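Local coordinates for protein spore germination lipase LipC (Metagenome, PDB 6NKD) that probably hydrolyses ester bonds of lipids as a GDSL-family serine lipase of the kind involved in spore germination, at residues A[4-9]-A[44-49]; A[133-138]-A[152-157]. All coordinates share one frame; numbering follows the deposited sequence.

Interaction 1. Residues A[4-9]-A[44-49]; sequences QYTALG and IVFAKS
Ala-7 is held through both its backbone N and its backbone O by strand 44-47: its N donates to Ile-44 O at 2.9 Å, and its O accepts from Phe-46 N, also at 2.9 Å and with an N-H...O angle of 164°. Ile-44 N adds a bond to Tyr-5 O at 3.1 Å, while the last rung, Gly-9 N to Phe-46 O, is weak at 3.4 Å. The strands run parallel, their axes 9° apart, with Thr-6 paired to Ile-44 and Leu-8 to Phe-46.

On the face carrying Thr-6, Leu-8, Ile-44 and Phe-46, CD2 of Leu-8 lies at the edge of the Phe-46 ring, 3.7 Å from its CD2, the two side chains pointing the same way. Thr-6 OG1, anti to its backbone N, comes near the same edge. Gln-4, its chain bent at chi2, has NE2 3.4 Å from Ile-44 CD1. Helix 63-71 covers this face, Ile-65 and Gln-68 touching Phe-46. On the other face, Ala-7 CB meets Val-45 CG2 at 4.2 Å. Gly-9 has backbone angles that would jam a CB against the preceding carbonyl.

This is the parallel pairing of the first two strands in the 2-1-3-4-5 sheet of an SGNH-hydrolase fold, just ahead of the presumed nucleophile Ser-11.

Interaction 2. Residues A[133-138]-A[152-157]; sequences LLNLYN and GFNRHL
Asn-154 turns its amide toward the backbone of Leu-136 and uses both ends of it. ND2 donates to Leu-136 O at 3.0 Å, nearly straight at 171° and within the plane of both the amide and the carbonyl, while OD1 takes a weak bond from Leu-136 N at 3.3 Å. CG lies anti to the carbonyl carbon (chi1 -76°), which swings the amide toward the loop.

The Asn-135 amide stacks on that of Asn-154, their planes 8° apart, with Asn-135 CG 3.5 Å from Asn-154 ND2. Its own polar atoms bond elsewhere, OD1 to Tyr-172 N and ND2 to Asp-170 OD1. An alanine in place of Asn-154 would probably leave the backbone N and O of Leu-136 without these side-chain partners and Asn-135 without its stacked amide.

Apolar contacts flank this pair. Leu-136 CD1 approaches Phe-153 CD2 obliquely at 3.7 Å, the two side chains crossing at about a right angle. Leu-157 has CG anti to its N; its CD2 lies 3.7 Å from Asn-135 CB and 3.8 Å from Leu-133 CD1.

Helix 144-157 thus packs against the end of strand 130-134 and the loop that follows it, within a beta-alpha-beta unit that continues into strand 166-169; helix 98-122 lies against Phe-153 and Leu-133, and Tyr-172 of helix 171-175 touches Asn-154.

Both interactions belong to one parallel sheet: interaction 1 pairs strand 41-47, at one edge of the sheet within this chain, with 3-9, and interaction 2 joins the end of strand 130-134 and the loop after it to helix 144-157, with strand 74-77 between. Their centres lie about 19 Å apart, on opposite sides of the chain's centre, and their nearest atoms, about 7 Å apart, do not touch. Both come near the presumed catalytic site, where Ser-11 would act with Asp-186 and His-189. The Ala-47 side chain is about 8 Å from that of Ser-11, and the Leu-136 side chain is about 9 Å from those of both Ser-11 and Asn-82, a likely substrate-binding residue.

Interaction 1. Residues A[4-9]-A[44-49]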
ATOM      1  N   GLN A   4      15.535  14.536  19.762  1.00 90.83           N
ATOM      2  CA  GLN A   4      14.375  14.592  18.882  1.00 92.50           C
ATOM      3  C   GLN A   4      14.858  14.902  17.472  1.00 89.70           C
ATOM      4  O   GLN A   4      15.494  15.936  17.243  1.00 93.07           O
ATOM      5  CB  GLN A   4      13.375  15.647  19.356  1.00100.14           C
ATOM      6  CG  GLN A   4      11.914  15.279  19.130  1.00103.73           C
ATOM      7  CD  GLN A   4      11.369  14.354  20.206  1.00105.88           C
ATOM      8  OE1 GLN A   4      12.069  14.013  21.161  1.00105.79           O
ATOM      9  NE2 GLN A   4      10.113  13.949  20.059  1.00107.37           N
ATOM     10  N   TYR A   5      14.562  14.006  16.536  1.00 84.10           N
ATOM     11  CA  TYR A   5      14.990  14.139  15.146  1.00 79.01           C
ATOM     12  C   TYR A   5      13.749  14.133  14.263  1.00 78.54           C
ATOM     13  O   TYR A   5      13.044  13.122  14.182  1.00 77.58           O
ATOM     14  CB  TYR A   5      15.956  13.016  14.767  1.00 74.12           C
ATOM     15  CG  TYR A   5      16.105  12.778  13.280  1.00 68.64           C
ATOM     16  CD1 TYR A   5      16.387  13.824  12.408  1.00 67.46           C
ATOM     17  CD2 TYR A   5      15.986  11.501  12.750  1.00 64.53           C
ATOM     18  CE1 TYR A   5      16.526  13.606  11.051  1.00 63.98           C
ATOM     19  CE2 TYR A   5      16.126  11.272  11.393  1.00 61.57           C
ATOM     20  CZ  TYR A   5      16.397  12.327  10.548  1.00 61.02           C
ATOM     21  OH  TYR A   5      16.538  12.102   9.197  1.00 58.00           O
ATOM     22  N   THR A   6      13.482  15.260  13.610  1.00 80.45           N
ATOM     23  CA  THR A   6      12.375  15.368  12.673  1.00 81.32           C
ATOM     24  C   THR A   6      12.901  15.274  11.246  1.00 80.14           C
ATOM     25  O   THR A   6      14.033  15.667  10.952  1.00 81.64           O
ATOM     26  CB  THR A   6      11.596  16.674  12.875  1.00 86.33           C
ATOM     27  OG1 THR A   6      10.280  16.539  12.326  1.00 89.70           O
ATOM     28  CG2 THR A   6      12.293  17.846  12.196  1.00 88.61           C
ATOM     29  N   ALA A   7      12.074  14.720  10.363  1.00 78.10           N
ATOM     30  CA  ALA A   7      12.463  14.506   8.977  1.00 76.19           C
ATOM     31  C   ALA A   7      11.327  14.931   8.063  1.00 73.53           C
ATOM     32  O   ALA A   7      10.183  14.504   8.249  1.00 74.07           O
ATOM     33  CB  ALA A   7      12.830  13.040   8.720  1.00 75.51           C
ATOM     34  N   LEU A   8      11.647  15.769   7.081  1.00 71.07           N
ATOM     35  CA  LEU A   8      10.674  16.287   6.135  1.00 70.61           C
ATOM     36  C   LEU A   8      11.169  16.030   4.721  1.00 72.09           C
ATOM     37  O   LEU A   8      12.375  16.033   4.465  1.00 72.65           O
ATOM     38  CB  LEU A   8      10.448  17.791   6.340  1.00 72.84           C
ATOM     39  CG  LEU A   8      10.489  18.279   7.789  1.00 76.39           C
ATOM     40  CD1 LEU A   8      10.958  19.723   7.850  1.00 80.23           C
ATOM     41  CD2 LEU A   8       9.128  18.123   8.446  1.00 79.54           C
ATOM     42  N   GLY A   9      10.236  15.800   3.807  1.00 72.03           N
ATOM     43  CA  GLY A   9      10.616  15.656   2.415  1.00 72.10           C
ATOM     44  C   GLY A   9       9.589  14.853   1.636  1.00 72.17           C
ATOM     45  O   GLY A   9       8.422  14.768   2.017  1.00 73.46           O
ATOM     46  N   ILE A  44      10.274  11.666  14.269  1.00 61.71           N
ATOM     47  CA  ILE A  44       8.997  12.077  13.697  1.00 63.71           C
ATOM     48  C   ILE A  44       9.222  12.356  12.218  1.00 63.09           C
ATOM     49  O   ILE A  44      10.204  13.009  11.846  1.00 62.51           O
ATOM     50  CB  ILE A  44       8.415  13.319  14.405  1.00 67.14           C
ATOM     51  CG1 ILE A  44       8.305  13.090  15.917  1.00 70.72           C
ATOM     52  CG2 ILE A  44       7.056  13.663  13.834  1.00 67.81           C
ATOM     53  CD1 ILE A  44       9.467  13.649  16.716  1.00 70.97           C
ATOM     54  N   VAL A  45       8.323  11.856  11.372  1.00 63.30           N
ATOM     55  CA  VAL A  45       8.480  11.934   9.922  1.00 61.12           C
ATOM     56  C   VAL A  45       7.232  12.563   9.321  1.00 63.63           C
ATOM     57  O   VAL A  45       6.122  12.052   9.509  1.00 65.19           O
ATOM     58  CB  VAL A  45       8.736  10.551   9.295  1.00 58.64           C
ATOM     59  CG1 VAL A  45       8.672  10.637   7.775  1.00 56.40           C
ATOM     60  CG2 VAL A  45      10.082  10.004   9.745  1.00 58.26           C
ATOM     61  N   PHE A  46       7.414  13.662   8.593  1.00 65.25           N
ATOM     62  CA  PHE A  46       6.355  14.283   7.800  1.00 67.04           C
ATOM     63  C   PHE A  46       6.793  14.201   6.343  1.00 66.79           C
ATOM     64  O   PHE A  46       7.611  15.009   5.892  1.00 67.68           O
ATOM     65  CB  PHE A  46       6.108  15.730   8.220  1.00 69.21           C
ATOM     66  CG  PHE A  46       5.752  15.898   9.667  1.00 71.79           C
ATOM     67  CD1 PHE A  46       4.487  15.569  10.127  1.00 73.23           C
ATOM     68  CD2 PHE A  46       6.675  16.408  10.566  1.00 72.43           C
ATOM     69  CE1 PHE A  46       4.155  15.731  11.457  1.00 75.65           C
ATOM     70  CE2 PHE A  46       6.348  16.576  11.896  1.00 74.68           C
ATOM     71  CZ  PHE A  46       5.086  16.236  12.343  1.00 76.49           C
ATOM     72  N   ALA A  47       6.260  13.230   5.605  1.00 66.84           N
ATOM     73  CA  ALA A  47       6.676  13.042   4.222  1.00 67.09           C
ATOM     74  C   ALA A  47       5.573  12.342   3.444  1.00 68.29           C
ATOM     75  O   ALA A  47       4.786  11.574   4.005  1.00 68.98           O
ATOM     76  CB  ALA A  47       7.980  12.243   4.137  1.00 65.10           C
ATOM     77  N   LYS A  48       5.535  12.614   2.142  1.00 67.76           N
ATOM     78  CA  LYS A  48       4.553  12.027   1.242  1.00 71.95           C
ATOM     79  C   LYS A  48       5.102  12.109  -0.174  1.00 73.79           C
ATOM     80  O   LYS A  48       5.797  13.064  -0.527  1.00 73.88           O
ATOM     81  CB  LYS A  48       3.201  12.748   1.337  1.00 76.05           C
ATOM     82  CG  LYS A  48       2.083  12.132   0.503  1.00 80.65           C
ATOM     83  CD  LYS A  48       1.319  11.071   1.282  1.00 84.26           C
ATOM     84  CE  LYS A  48       0.260  10.403   0.419  1.00 87.34           C
ATOM     85  NZ  LYS A  48      -0.611  11.394  -0.274  1.00 90.85           N
ATOM     86  N   SER A  49       4.796  11.094  -0.977  1.00 75.41           N
ATOM     87  CA  SER A  49       5.234  11.096  -2.367  1.00 77.71           C
ATOM     88  C   SER A  49       4.596  12.255  -3.123  1.00 80.31           C
ATOM     89  O   SER A  49       3.412  12.557  -2.949  1.00 83.94           O
ATOM     90  CB  SER A  49       4.881   9.767  -3.034  1.00 79.74           C
ATOM     91  OG  SER A  49       5.568   8.697  -2.410  1.00 78.17           O
TER

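Interaction 2. Residues A[133-138]-A[152-157]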
ATOM      1  N   LEU A 133      20.419  18.864   4.673  1.00 66.11           N
ATOM      2  CA  LEU A 133      19.606  18.748   3.470  1.00 66.93           C
ATOM      3  C   LEU A 133      20.414  18.063   2.377  1.00 66.22           C
ATOM      4  O   LEU A 133      21.589  18.387   2.166  1.00 67.03           O
ATOM      5  CB  LEU A 133      19.112  20.119   3.004  1.00 69.19           C
ATOM      6  CG  LEU A 133      20.141  21.228   2.790  1.00 72.92           C
ATOM      7  CD1 LEU A 133      20.520  21.333   1.320  1.00 75.23           C
ATOM      8  CD2 LEU A 133      19.612  22.554   3.309  1.00 73.19           C
ATOM      9  N   LEU A 134      19.787  17.116   1.690  1.00 64.69           N
ATOM     10  CA  LEU A 134      20.459  16.283   0.704  1.00 64.00           C
ATOM     11  C   LEU A 134      20.200  16.817  -0.696  1.00 62.11           C
ATOM     12  O   LEU A 134      19.070  17.179  -1.035  1.00 61.64           O
ATOM     13  CB  LEU A 134      19.984  14.834   0.803  1.00 64.49           C
ATOM     14  CG  LEU A 134      20.063  14.180   2.183  1.00 67.69           C
ATOM     15  CD1 LEU A 134      18.762  14.358   2.956  1.00 68.97           C
ATOM     16  CD2 LEU A 134      20.422  12.709   2.051  1.00 68.97           C
ATOM     17  N   ASN A 135      21.251  16.862  -1.510  1.00 61.58           N
ATOM     18  CA  ASN A 135      21.093  17.323  -2.878  1.00 59.93           C
ATOM     19  C   ASN A 135      20.530  16.198  -3.747  1.00 57.27           C
ATOM     20  O   ASN A 135      20.185  15.114  -3.268  1.00 56.18           O
ATOM     21  CB  ASN A 135      22.415  17.863  -3.427  1.00 60.33           C
ATOM     22  CG  ASN A 135      23.535  16.830  -3.431  1.00 60.32           C
ATOM     23  OD1 ASN A 135      23.299  15.622  -3.434  1.00 60.24           O
ATOM     24  ND2 ASN A 135      24.772  17.312  -3.442  1.00 61.29           N
ATOM     25  N   LEU A 136      20.444  16.460  -5.045  1.00 56.26           N
ATOM     26  CA  LEU A 136      19.848  15.519  -5.978  1.00 54.40           C
ATOM     27  C   LEU A 136      20.918  14.651  -6.626  1.00 56.04           C
ATOM     28  O   LEU A 136      21.997  15.132  -6.982  1.00 62.28           O
ATOM     29  CB  LEU A 136      19.059  16.264  -7.056  1.00 51.97           C
ATOM     30  CG  LEU A 136      17.888  17.122  -6.575  1.00 51.33           C
ATOM     31  CD1 LEU A 136      17.236  17.837  -7.748  1.00 51.70           C
ATOM     32  CD2 LEU A 136      16.872  16.274  -5.825  1.00 50.42           C
ATOM     33  N   TYR A 137      20.610  13.368  -6.766  1.00 52.44           N
ATOM     34  CA  TYR A 137      21.426  12.456  -7.551  1.00 52.42           C
ATOM     35  C   TYR A 137      20.855  12.342  -8.961  1.00 50.33           C
ATOM     36  O   TYR A 137      19.692  12.665  -9.215  1.00 50.28           O
ATOM     37  CB  TYR A 137      21.493  11.076  -6.891  1.00 54.16           C
ATOM     38  CG  TYR A 137      20.147  10.412  -6.687  1.00 52.16           C
ATOM     39  CD1 TYR A 137      19.572   9.637  -7.687  1.00 50.33           C
ATOM     40  CD2 TYR A 137      19.457  10.551  -5.490  1.00 52.06           C
ATOM     41  CE1 TYR A 137      18.346   9.028  -7.504  1.00 50.24           C
ATOM     42  CE2 TYR A 137      18.230   9.943  -5.297  1.00 51.54           C
ATOM     43  CZ  TYR A 137      17.679   9.183  -6.308  1.00 50.78           C
ATOM     44  OH  TYR A 137      16.458   8.576  -6.124  1.00 50.58           O
ATOM     45  N   ASN A 138      21.693  11.874  -9.884  1.00 48.66           N
ATOM     46  CA  ASN A 138      21.270  11.719 -11.268  1.00 47.31           C
ATOM     47  C   ASN A 138      20.928  10.260 -11.530  1.00 46.91           C
ATOM     48  O   ASN A 138      21.840   9.436 -11.702  1.00 47.18           O
ATOM     49  CB  ASN A 138      22.364  12.196 -12.228  1.00 47.62           C
ATOM     50  CG  ASN A 138      21.960  12.063 -13.683  1.00 44.87           C
ATOM     51  OD1 ASN A 138      20.773  12.048 -14.012  1.00 41.87           O
ATOM     52  ND2 ASN A 138      22.947  11.962 -14.565  1.00 46.20           N
ATOM     53  N   GLY A 152      24.076  21.616 -11.872  1.00 62.72           N
ATOM     54  CA  GLY A 152      23.875  23.041 -11.678  1.00 64.41           C
ATOM     55  C   GLY A 152      23.027  23.345 -10.459  1.00 63.35           C
ATOM     56  O   GLY A 152      23.288  24.309  -9.733  1.00 65.12           O
ATOM     57  N   PHE A 153      22.001  22.528 -10.216  1.00 61.75           N
ATOM     58  CA  PHE A 153      21.182  22.713  -9.025  1.00 62.78           C
ATOM     59  C   PHE A 153      21.974  22.437  -7.755  1.00 64.29           C
ATOM     60  O   PHE A 153      21.703  23.044  -6.714  1.00 65.28           O
ATOM     61  CB  PHE A 153      19.947  21.812  -9.094  1.00 61.29           C
ATOM     62  CG  PHE A 153      19.150  21.772  -7.821  1.00 61.28           C
ATOM     63  CD1 PHE A 153      18.242  22.773  -7.523  1.00 62.15           C
ATOM     64  CD2 PHE A 153      19.307  20.728  -6.923  1.00 60.50           C
ATOM     65  CE1 PHE A 153      17.507  22.737  -6.352  1.00 62.57           C
ATOM     66  CE2 PHE A 153      18.577  20.687  -5.749  1.00 60.09           C
ATOM     67  CZ  PHE A 153      17.676  21.691  -5.464  1.00 61.22           C
ATOM     68  N   ASN A 154      22.959  21.539  -7.822  1.00 65.22           N
ATOM     69  CA  ASN A 154      23.703  21.160  -6.627  1.00 65.94           C
ATOM     70  C   ASN A 154      24.742  22.209  -6.248  1.00 71.56           C
ATOM     71  O   ASN A 154      24.952  22.470  -5.058  1.00 73.58           O
ATOM     72  CB  ASN A 154      24.362  19.795  -6.829  1.00 63.38           C
ATOM     73  CG  ASN A 154      23.371  18.650  -6.729  1.00 60.22           C
ATOM     74  OD1 ASN A 154      22.172  18.863  -6.543  1.00 58.73           O
ATOM     75  ND2 ASN A 154      23.869  17.425  -6.854  1.00 59.51           N
ATOM     76  N   ARG A 155      25.406  22.819  -7.234  1.00 75.74           N
ATOM     77  CA  ARG A 155      26.366  23.869  -6.910  1.00 82.24           C
ATOM     78  C   ARG A 155      25.663  25.127  -6.415  1.00 85.14           C
ATOM     79  O   ARG A 155      26.197  25.836  -5.554  1.00 88.32           O
ATOM     80  CB  ARG A 155      27.252  24.181  -8.119  1.00 85.94           C
ATOM     81  CG  ARG A 155      26.519  24.719  -9.338  1.00 88.03           C
ATOM     82  CD  ARG A 155      27.488  25.045 -10.469  1.00 91.59           C
ATOM     83  NE  ARG A 155      26.795  25.532 -11.660  1.00 93.34           N
ATOM     84  CZ  ARG A 155      26.597  26.816 -11.939  1.00 98.04           C
ATOM     85  NH1 ARG A 155      27.041  27.756 -11.115  1.00101.65           N
ATOM     86  NH2 ARG A 155      25.955  27.164 -13.046  1.00 98.25           N
ATOM     87  N   HIS A 156      24.467  25.414  -6.934  1.00 84.82           N
ATOM     88  CA  HIS A 156      23.665  26.506  -6.398  1.00 86.63           C
ATOM     89  C   HIS A 156      23.070  26.159  -5.042  1.00 85.17           C
ATOM     90  O   HIS A 156      22.761  27.066  -4.261  1.00 86.60           O
ATOM     91  CB  HIS A 156      22.550  26.874  -7.380  1.00 87.09           C
ATOM     92  CG  HIS A 156      23.040  27.516  -8.642  1.00 91.25           C
ATOM     93  ND1 HIS A 156      22.363  27.414  -9.839  1.00 91.33           N
ATOM     94  CD2 HIS A 156      24.133  28.275  -8.893  1.00 95.11           C
ATOM     95  CE1 HIS A 156      23.021  28.079 -10.774  1.00 93.54           C
ATOM     96  NE2 HIS A 156      24.098  28.611 -10.225  1.00 95.95           N
ATOM     97  N   LEU A 157      22.906  24.870  -4.743  1.00 83.23           N
ATOM     98  CA  LEU A 157      22.383  24.463  -3.444  1.00 82.75           C
ATOM     99  C   LEU A 157      23.446  24.537  -2.358  1.00 85.60           C
ATOM    100  O   LEU A 157      23.117  24.764  -1.190  1.00 86.65           O
ATOM    101  CB  LEU A 157      21.810  23.046  -3.528  1.00 78.98           C
ATOM    102  CG  LEU A 157      21.025  22.539  -2.319  1.00 78.23           C
ATOM    103  CD1 LEU A 157      19.733  23.323  -2.144  1.00 78.11           C
ATOM    104  CD2 LEU A 157      20.737  21.049  -2.441  1.00 75.96           C
TER